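Local coordinates for hemopexin fold protein CP4 (Vigna unguiculata, PDB 3OYO), which is of unknown function but has the four-bladed hemopexin beta-propeller fold and holds a calcium ion, at residues A73-F76 / S81-I84; H67-E72 / K126-Y131; T112-S117 / K137-A142. One frame throughout, in Å; residues are numbered along the deposited sequence.

How the contacts relate
The three contacts run through two adjacent blades of the hemopexin propeller. Contact 1 pairs two strands within one blade. Contact 2 joins a turn of that blade to the next blade, and contact 3 packs the loop leading into the latter against one of its strands. Contacts 1 and 2 meet at Y83, whose OH lies 2.6 Å from E72 OE1 and 2.7 Å from T68 OG1. Contacts 2 and 3 share a sheet: V130 N is 2.8 Å from I141 O, and E129 OE1 forms a salt bridge with R140 NH2 (3.2 Å). Contacts 1 and 3 do not touch, their nearest atoms being about 7 Å apart. The side chain of F76 lies about 8 Å from the bound calcium.

Contact 1: A73-F76 / S81-I84; sequences AYVF and SAYI
Y74 and Y83 face each other on one side of a beta hairpin, and here the packing is tight. Their rings form an offset stack, centroids 4.3 Å apart and planes at 30°, with Y83 CD1 3.2 Å above the centre of the Y74 ring. The first torsion of Y83 explains the overlap: CG anti to the backbone N (chi1 -165°) carries its ring over Y74. Next along this side, small S81 leaves room for F76, whose CE1 lies 3.2 Å from S81 OG; that hydroxyl also makes a weak bond to V75 O. The other side is looser. V75 CG1 meets I84 CD1 at 3.8 Å, the two side chains crossing at about a right angle, while A73 CB and I84 CG1 approach no closer than 4.4 Å. Four backbone hydrogen bonds, two each at the antiparallel pairs A73–I84 and V75–A82, fix the register of these two inner strands of a propeller blade. Only Y83 among the eight residues is partly exposed, and its OH bonds to E72 and T68. Tyrosine thus suits this margin: its ring stacks on Y74 on that face of the hairpin, and its hydroxyl is held by E72 and T68, at and just before the neighbouring turn.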
loop_
_atom_site.group_PDB
_atom_site.type_symbol
_atom_site.label_atom_id
_atom_site.label_comp_id
_atom_site.label_asym_id
_atom_site.label_seq_id
_atom_site.Cartn_x
_atom_site.Cartn_y
_atom_site.Cartn_z
ATOM N N ALA A 73 -2.193 10.463 3.592
ATOM C CA ALA A 73 -1.552 9.195 3.264
ATOM C C ALA A 73 -0.038 9.400 3.158
ATOM O O ALA A 73 0.398 10.504 2.877
ATOM C CB ALA A 73 -2.121 8.653 1.917
ATOM N N TYR A 74 0.737 8.348 3.417
ATOM C CA TYR A 74 2.177 8.372 3.235
ATOM C C TYR A 74 2.449 7.719 1.855
ATOM O O TYR A 74 1.825 6.724 1.528
ATOM C CB TYR A 74 2.906 7.587 4.379
ATOM C CG TYR A 74 3.357 8.487 5.491
ATOM C CD1 TYR A 74 4.461 9.334 5.309
ATOM C CD2 TYR A 74 2.676 8.525 6.712
ATOM C CE1 TYR A 74 4.850 10.207 6.316
ATOM C CE2 TYR A 74 3.065 9.410 7.713
ATOM C CZ TYR A 74 4.148 10.245 7.487
ATOM O OH TYR A 74 4.582 11.134 8.459
ATOM N N VAL A 75 3.334 8.307 1.052
ATOM C CA VAL A 75 3.690 7.719 -0.238
ATOM C C VAL A 75 5.207 7.577 -0.321
ATOM O O VAL A 75 5.974 8.328 0.296
ATOM C CB VAL A 75 3.109 8.542 -1.458
ATOM C CG1 VAL A 75 1.603 8.546 -1.437
ATOM C CG2 VAL A 75 3.620 9.983 -1.402
ATOM N N PHE A 76 5.647 6.621 -1.108
ATOM C CA PHE A 76 7.087 6.361 -1.248
ATOM C C PHE A 76 7.501 6.149 -2.691
ATOM O O PHE A 76 6.671 5.901 -3.546
ATOM C CB PHE A 76 7.498 5.144 -0.427
ATOM C CG PHE A 76 7.169 5.270 1.061
ATOM C CD1 PHE A 76 8.127 5.632 1.982
ATOM C CD2 PHE A 76 5.853 5.024 1.510
ATOM C CE1 PHE A 76 7.787 5.714 3.359
ATOM C CE2 PHE A 76 5.529 5.112 2.847
ATOM C CZ PHE A 76 6.496 5.473 3.756
ATOM N N SER A 81 10.161 9.681 0.603
ATOM C CA SER A 81 8.821 9.694 1.241
ATOM C C SER A 81 8.142 11.086 1.268
ATOM O O SER A 81 8.793 12.148 1.234
ATOM C CB SER A 81 8.903 9.094 2.665
ATOM O OG SER A 81 7.605 8.922 3.241
ATOM N N ALA A 82 6.815 11.087 1.297
ATOM C CA ALA A 82 6.084 12.329 1.510
ATOM C C ALA A 82 4.807 11.993 2.261
ATOM O O ALA A 82 4.245 10.891 2.096
ATOM C CB ALA A 82 5.763 13.054 0.167
ATOM N N TYR A 83 4.388 12.916 3.133
ATOM C CA TYR A 83 3.083 12.815 3.765
ATOM C C TYR A 83 2.269 13.783 2.942
ATOM O O TYR A 83 2.715 14.892 2.669
ATOM C CB TYR A 83 3.162 13.213 5.247
ATOM C CG TYR A 83 1.931 12.797 6.036
ATOM C CD1 TYR A 83 1.377 11.534 5.870
ATOM C CD2 TYR A 83 1.314 13.670 6.928
ATOM C CE1 TYR A 83 0.250 11.135 6.565
ATOM C CE2 TYR A 83 0.148 13.279 7.636
ATOM C CZ TYR A 83 -0.386 12.011 7.436
ATOM O OH TYR A 83 -1.536 11.598 8.124
ATOM N N ILE A 84 1.094 13.349 2.502
ATOM C CA ILE A 84 0.265 14.132 1.578
ATOM C C ILE A 84 -1.206 14.214 2.025
ATOM O O ILE A 84 -1.677 13.417 2.843
ATOM C CB ILE A 84 0.332 13.545 0.151
ATOM C CG1 ILE A 84 -0.393 12.193 0.071
ATOM C CG2 ILE A 84 1.810 13.430 -0.289
ATOM C CD1 ILE A 84 -0.605 11.682 -1.351
#

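Contact 2: H67-E72 / K126-Y131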
loop_
_atom_site.group_PDB
_atom_site.type_symbol
_atom_site.label_atom_id
_atom_site.label_comp_id
_atom_site.label_asym_id
_atom_site.label_seq_id
_atom_site.Cartn_x
_atom_site.Cartn_y
_atom_site.Cartn_z
ATOM N N HIS A 67 -2.618 4.347 3.848
ATOM C CA HIS A 67 -3.607 5.279 4.342
ATOM C C HIS A 67 -3.309 5.522 5.815
ATOM O O HIS A 67 -2.946 4.577 6.566
ATOM C CB HIS A 67 -4.997 4.628 4.158
ATOM C CG HIS A 67 -6.086 5.246 4.967
ATOM N ND1 HIS A 67 -6.205 5.052 6.326
ATOM C CD2 HIS A 67 -7.142 6.011 4.601
ATOM C CE1 HIS A 67 -7.261 5.701 6.771
ATOM N NE2 HIS A 67 -7.852 6.287 5.745
ATOM N N THR A 68 -3.494 6.759 6.259
ATOM C CA THR A 68 -3.332 7.072 7.704
ATOM C C THR A 68 -4.674 7.447 8.316
ATOM O O THR A 68 -5.273 6.651 9.046
ATOM C CB THR A 68 -2.348 8.241 7.939
ATOM O OG1 THR A 68 -2.809 9.400 7.212
ATOM C CG2 THR A 68 -0.916 7.855 7.553
ATOM N N GLU A 69 -5.128 8.667 8.043
ATOM C CA GLU A 69 -6.424 9.138 8.532
ATOM C C GLU A 69 -6.969 10.250 7.648
ATOM O O GLU A 69 -6.224 10.899 6.925
ATOM C CB GLU A 69 -6.330 9.621 9.992
ATOM C CG GLU A 69 -5.376 10.757 10.238
ATOM C CD GLU A 69 -5.026 10.908 11.730
ATOM O OE1 GLU A 69 -4.642 9.896 12.397
ATOM O OE2 GLU A 69 -5.121 12.051 12.229
ATOM N N ALA A 70 -8.277 10.487 7.740
ATOM C CA ALA A 70 -8.912 11.549 6.943
ATOM C C ALA A 70 -8.528 11.316 5.496
ATOM O O ALA A 70 -8.636 10.188 5.011
ATOM C CB ALA A 70 -8.480 12.967 7.447
ATOM N N SER A 71 -8.086 12.373 4.812
ATOM C CA SER A 71 -7.616 12.280 3.418
ATOM C C SER A 71 -6.105 12.461 3.358
ATOM O O SER A 71 -5.575 13.091 2.457
ATOM C CB SER A 71 -8.347 13.307 2.560
ATOM O OG SER A 71 -9.698 12.885 2.462
ATOM N N GLU A 72 -5.411 11.864 4.325
ATOM C CA GLU A 72 -3.965 11.903 4.401
ATOM C C GLU A 72 -3.381 10.515 4.170
ATOM O O GLU A 72 -4.011 9.505 4.495
ATOM C CB GLU A 72 -3.528 12.466 5.761
ATOM C CG GLU A 72 -3.845 13.945 5.953
ATOM C CD GLU A 72 -3.605 14.422 7.382
ATOM O OE1 GLU A 72 -3.075 13.657 8.200
ATOM O OE2 GLU A 72 -3.957 15.564 7.694
ATOM N N LYS A 126 -5.457 -1.341 14.562
ATOM C CA LYS A 126 -5.098 -0.960 15.928
ATOM C C LYS A 126 -4.349 0.385 15.962
ATOM O O LYS A 126 -3.471 0.643 15.132
ATOM C CB LYS A 126 -4.269 -2.053 16.585
ATOM C CG LYS A 126 -3.878 -1.726 18.013
ATOM C CD LYS A 126 -2.837 -2.663 18.565
ATOM C CE LYS A 126 -3.401 -4.004 18.977
ATOM N NZ LYS A 126 -2.418 -4.890 19.716
ATOM N N GLY A 127 -4.748 1.232 16.922
ATOM C CA GLY A 127 -4.185 2.554 17.126
ATOM C C GLY A 127 -3.836 3.220 15.797
ATOM O O GLY A 127 -4.699 3.372 14.924
ATOM N N LYS A 128 -2.571 3.624 15.669
ATOM C CA LYS A 128 -2.035 4.279 14.483
ATOM C C LYS A 128 -0.973 3.363 13.835
ATOM O O LYS A 128 -0.086 3.852 13.157
ATOM C CB LYS A 128 -1.376 5.615 14.820
ATOM C CG LYS A 128 -2.194 6.535 15.664
ATOM C CD LYS A 128 -3.483 6.976 14.980
ATOM C CE LYS A 128 -3.827 8.371 15.443
ATOM N NZ LYS A 128 -5.212 8.674 14.982
ATOM N N GLU A 129 -1.096 2.054 14.032
ATOM C CA GLU A 129 -0.132 1.092 13.534
ATOM C C GLU A 129 -0.219 0.855 12.026
ATOM O O GLU A 129 -1.297 0.879 11.424
ATOM C CB GLU A 129 -0.224 -0.227 14.322
ATOM C CG GLU A 129 -0.354 -0.023 15.870
ATOM C CD GLU A 129 0.114 -1.232 16.673
ATOM O OE1 GLU A 129 -0.005 -2.372 16.166
ATOM O OE2 GLU A 129 0.594 -1.037 17.809
ATOM N N VAL A 130 0.936 0.608 11.424
ATOM C CA VAL A 130 1.014 0.321 10.007
ATOM C C VAL A 130 2.071 -0.745 9.822
ATOM O O VAL A 130 3.109 -0.714 10.470
ATOM C CB VAL A 130 1.419 1.561 9.183
ATOM C CG1 VAL A 130 1.605 1.193 7.699
ATOM C CG2 VAL A 130 0.390 2.722 9.363
ATOM N N TYR A 131 1.779 -1.708 8.964
ATOM C CA TYR A 131 2.677 -2.801 8.645
ATOM C C TYR A 131 3.521 -2.405 7.450
ATOM O O TYR A 131 2.990 -2.085 6.406
ATOM C CB TYR A 131 1.883 -4.055 8.297
ATOM C CG TYR A 131 1.198 -4.720 9.453
ATOM C CD1 TYR A 131 1.848 -5.703 10.209
ATOM C CD2 TYR A 131 -0.109 -4.371 9.795
ATOM C CE1 TYR A 131 1.208 -6.338 11.278
ATOM C CE2 TYR A 131 -0.763 -4.993 10.880
ATOM C CZ TYR A 131 -0.091 -5.971 11.613
ATOM O OH TYR A 131 -0.746 -6.566 12.679
#
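K128 reaches across from its own loop to one oxygen of the E69 carboxylate, in the one close approach between the segments. The ammonium nitrogen K128 NZ donates to E69 OE1 at 2.9 Å, a hydrogen bond that is also a salt bridge. It comes to the syn side of that oxygen but stands 29° out of the carboxylate plane. K128 CE trails behind NZ, 3.5 Å from E69 OE1, and the two side chains run at a slant to each other. Partial exposure of both E69 and K128 places their ion pair at the protein surface, where solvent is likely to weaken its electrostatic pull. Their shapes differ. E69 starts from the less common first rotamer, CG between the backbone N and the carbonyl carbon (chi1 60°), then runs out extended, whereas K128 is bent at chi2 (-63°) and again at chi3. A long, flexible lysine suits this place because its bends bring the charge round to a carboxylate that its CB does not face. Both residues belong to type II' beta turns, E69–E72 and K126–E129, each linking the first two strands of its propeller blade, so the salt bridge ties corresponding turns of adjacent blades. Each turn is closed by a backbone bond, E72 N to E69 O at 2.9 Å and E129 N to K126 O at 3.0 Å. A70 and G127 occupy their second positions with positive phi, a conformation that glycine adopts readily and alanine less so. A methionine in place of K128 would probably leave E69 without its charged mate across the blade boundary. E69 OE1 also hydrogen-bonds to Y143 OH. R123 likewise spans the two loops, giving NE to T68 O and NH1 to G127 O.

Contact 3: T112-S117 / K137-A142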
loop_
_atom_site.group_PDB
_atom_site.type_symbol
_atom_site.label_atom_id
_atom_site.label_comp_id
_atom_site.label_asym_id
_atom_site.label_seq_id
_atom_site.Cartn_x
_atom_site.Cartn_y
_atom_site.Cartn_z
ATOM N N THR A 112 18.371 0.453 8.432
ATOM C CA THR A 112 17.652 -0.811 8.333
ATOM C C THR A 112 17.436 -1.085 6.856
ATOM O O THR A 112 17.731 -0.238 6.000
ATOM C CB THR A 112 16.236 -0.794 9.065
ATOM O OG1 THR A 112 15.344 0.134 8.398
ATOM C CG2 THR A 112 16.381 -0.409 10.507
ATOM N N VAL A 113 16.885 -2.250 6.563
ATOM C CA VAL A 113 16.514 -2.586 5.208
ATOM C C VAL A 113 15.416 -1.712 4.641
ATOM O O VAL A 113 15.224 -1.694 3.438
ATOM C CB VAL A 113 16.143 -4.073 5.068
ATOM C CG1 VAL A 113 17.379 -4.890 5.366
ATOM C CG2 VAL A 113 14.971 -4.463 6.020
ATOM N N PHE A 114 14.678 -1.025 5.522
ATOM C CA PHE A 114 13.600 -0.121 5.123
ATOM C C PHE A 114 14.107 1.230 4.650
ATOM O O PHE A 114 13.436 1.922 3.909
ATOM C CB PHE A 114 12.640 0.055 6.288
ATOM C CG PHE A 114 11.951 -1.215 6.718
ATOM C CD1 PHE A 114 10.756 -1.660 6.058
ATOM C CD2 PHE A 114 12.456 -1.964 7.796
ATOM C CE1 PHE A 114 10.103 -2.839 6.485
ATOM C CE2 PHE A 114 11.823 -3.138 8.228
ATOM C CZ PHE A 114 10.644 -3.583 7.568
ATOM N N GLU A 115 15.295 1.631 5.105
ATOM C CA GLU A 115 15.850 2.943 4.771
ATOM C C GLU A 115 15.887 3.207 3.254
ATOM O O GLU A 115 15.459 4.254 2.811
ATOM C CB GLU A 115 17.266 3.055 5.335
ATOM C CG GLU A 115 18.045 4.211 4.781
ATOM C CD GLU A 115 19.259 4.525 5.613
ATOM O OE1 GLU A 115 19.844 3.603 6.144
ATOM O OE2 GLU A 115 19.625 5.701 5.732
ATOM N N ASP A 116 16.404 2.245 2.474
ATOM C CA ASP A 116 16.599 2.426 1.013
ATOM C C ASP A 116 15.344 2.332 0.142
ATOM O O ASP A 116 15.328 2.836 -0.988
ATOM C CB ASP A 116 17.708 1.516 0.487
ATOM C CG ASP A 116 19.077 1.899 1.039
ATOM O OD1 ASP A 116 19.397 3.121 1.119
ATOM O OD2 ASP A 116 19.832 0.973 1.415
ATOM N N SER A 117 14.295 1.706 0.683
ATOM C CA SER A 117 13.010 1.560 0.018
ATOM C C SER A 117 12.138 0.599 0.837
ATOM O O SER A 117 12.630 -0.187 1.645
ATOM C CB SER A 117 13.164 1.008 -1.413
ATOM O OG SER A 117 13.505 -0.390 -1.397
ATOM N N LYS A 137 11.062 -9.451 5.273
ATOM C CA LYS A 137 10.922 -8.837 6.587
ATOM C C LYS A 137 9.718 -7.909 6.644
ATOM O O LYS A 137 9.280 -7.387 5.627
ATOM C CB LYS A 137 12.213 -8.038 6.928
ATOM C CG LYS A 137 13.482 -8.848 7.139
ATOM C CD LYS A 137 13.310 -9.747 8.367
ATOM C CE LYS A 137 14.612 -10.404 8.909
ATOM N NZ LYS A 137 15.340 -11.171 7.851
ATOM N N TYR A 138 9.194 -7.684 7.849
ATOM C CA TYR A 138 8.147 -6.701 8.105
ATOM C C TYR A 138 8.363 -6.133 9.498
ATOM O O TYR A 138 9.123 -6.702 10.304
ATOM C CB TYR A 138 6.742 -7.293 8.008
ATOM C CG TYR A 138 6.343 -8.092 9.209
ATOM C CD1 TYR A 138 6.653 -9.457 9.300
ATOM C CD2 TYR A 138 5.670 -7.501 10.249
ATOM C CE1 TYR A 138 6.294 -10.193 10.419
ATOM C CE2 TYR A 138 5.320 -8.220 11.369
ATOM C CZ TYR A 138 5.643 -9.561 11.443
ATOM O OH TYR A 138 5.285 -10.239 12.557
ATOM N N VAL A 139 7.745 -4.976 9.765
ATOM C CA VAL A 139 7.775 -4.372 11.064
ATOM C C VAL A 139 6.542 -3.447 11.152
ATOM O O VAL A 139 6.118 -2.883 10.137
ATOM C CB VAL A 139 9.072 -3.515 11.256
ATOM C CG1 VAL A 139 8.948 -2.184 10.504
ATOM C CG2 VAL A 139 9.375 -3.306 12.703
ATOM N N ARG A 140 5.995 -3.295 12.364
ATOM C CA ARG A 140 4.913 -2.356 12.586
ATOM C C ARG A 140 5.482 -1.043 13.058
ATOM O O ARG A 140 6.477 -1.010 13.762
ATOM C CB ARG A 140 3.904 -2.897 13.593
ATOM C CG ARG A 140 3.241 -4.162 13.154
ATOM C CD ARG A 140 3.171 -5.162 14.282
ATOM N NE ARG A 140 2.458 -4.628 15.436
ATOM C CZ ARG A 140 2.635 -5.010 16.712
ATOM N NH1 ARG A 140 3.502 -5.941 17.063
ATOM N NH2 ARG A 140 1.934 -4.429 17.650
ATOM N N ILE A 141 4.872 0.047 12.611
ATOM C CA ILE A 141 5.232 1.391 13.038
ATOM C C ILE A 141 3.959 2.159 13.378
ATOM O O ILE A 141 2.951 1.945 12.740
ATOM C CB ILE A 141 6.077 2.143 11.930
ATOM C CG1 ILE A 141 6.601 3.463 12.484
ATOM C CG2 ILE A 141 5.320 2.335 10.612
ATOM C CD1 ILE A 141 7.608 4.139 11.554
ATOM N N ALA A 142 4.003 3.047 14.390
ATOM C CA ALA A 142 2.903 3.960 14.693
ATOM C C ALA A 142 3.221 5.250 13.987
ATOM O O ALA A 142 4.244 5.879 14.281
ATOM C CB ALA A 142 2.770 4.196 16.239
#
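F114 gives up more surface to this contact than any other residue, pushing the far end of its ring toward strand 137-142. Its CZ lies 3.7 Å from V139 CG1, and the same methyl makes an off-centre CH-pi contact, 4.1 Å from the ring centroid and 30° off the ring normal. V139 reaches it because CG1 sits between the backbone N and the carbonyl carbon (chi1 76°), on the flank turned to the ring. The edge of the phenyl also comes within 3.9 Å of the backbone, from CZ to Y138 C. A flat, apolar ring suits the place, since it can meet a methyl of a beta-branched side chain and the strand's main chain at once. K137 adds its aliphatic part: CB lies 4.6 Å from V113 CG2, while the chain then leads away and NZ bonds to N154 OD1. On the loop side, T112 OG1 accepts from F114 N at 3.2 Å, forming an ST turn; the same oxygen lies in the plane of the F114 ring, at its edge. The F114 ring also touches L132 and K134 of strand 129-134 and L109 of the loop after helix 102-105, while V139 packs on I152 of strand 147-154.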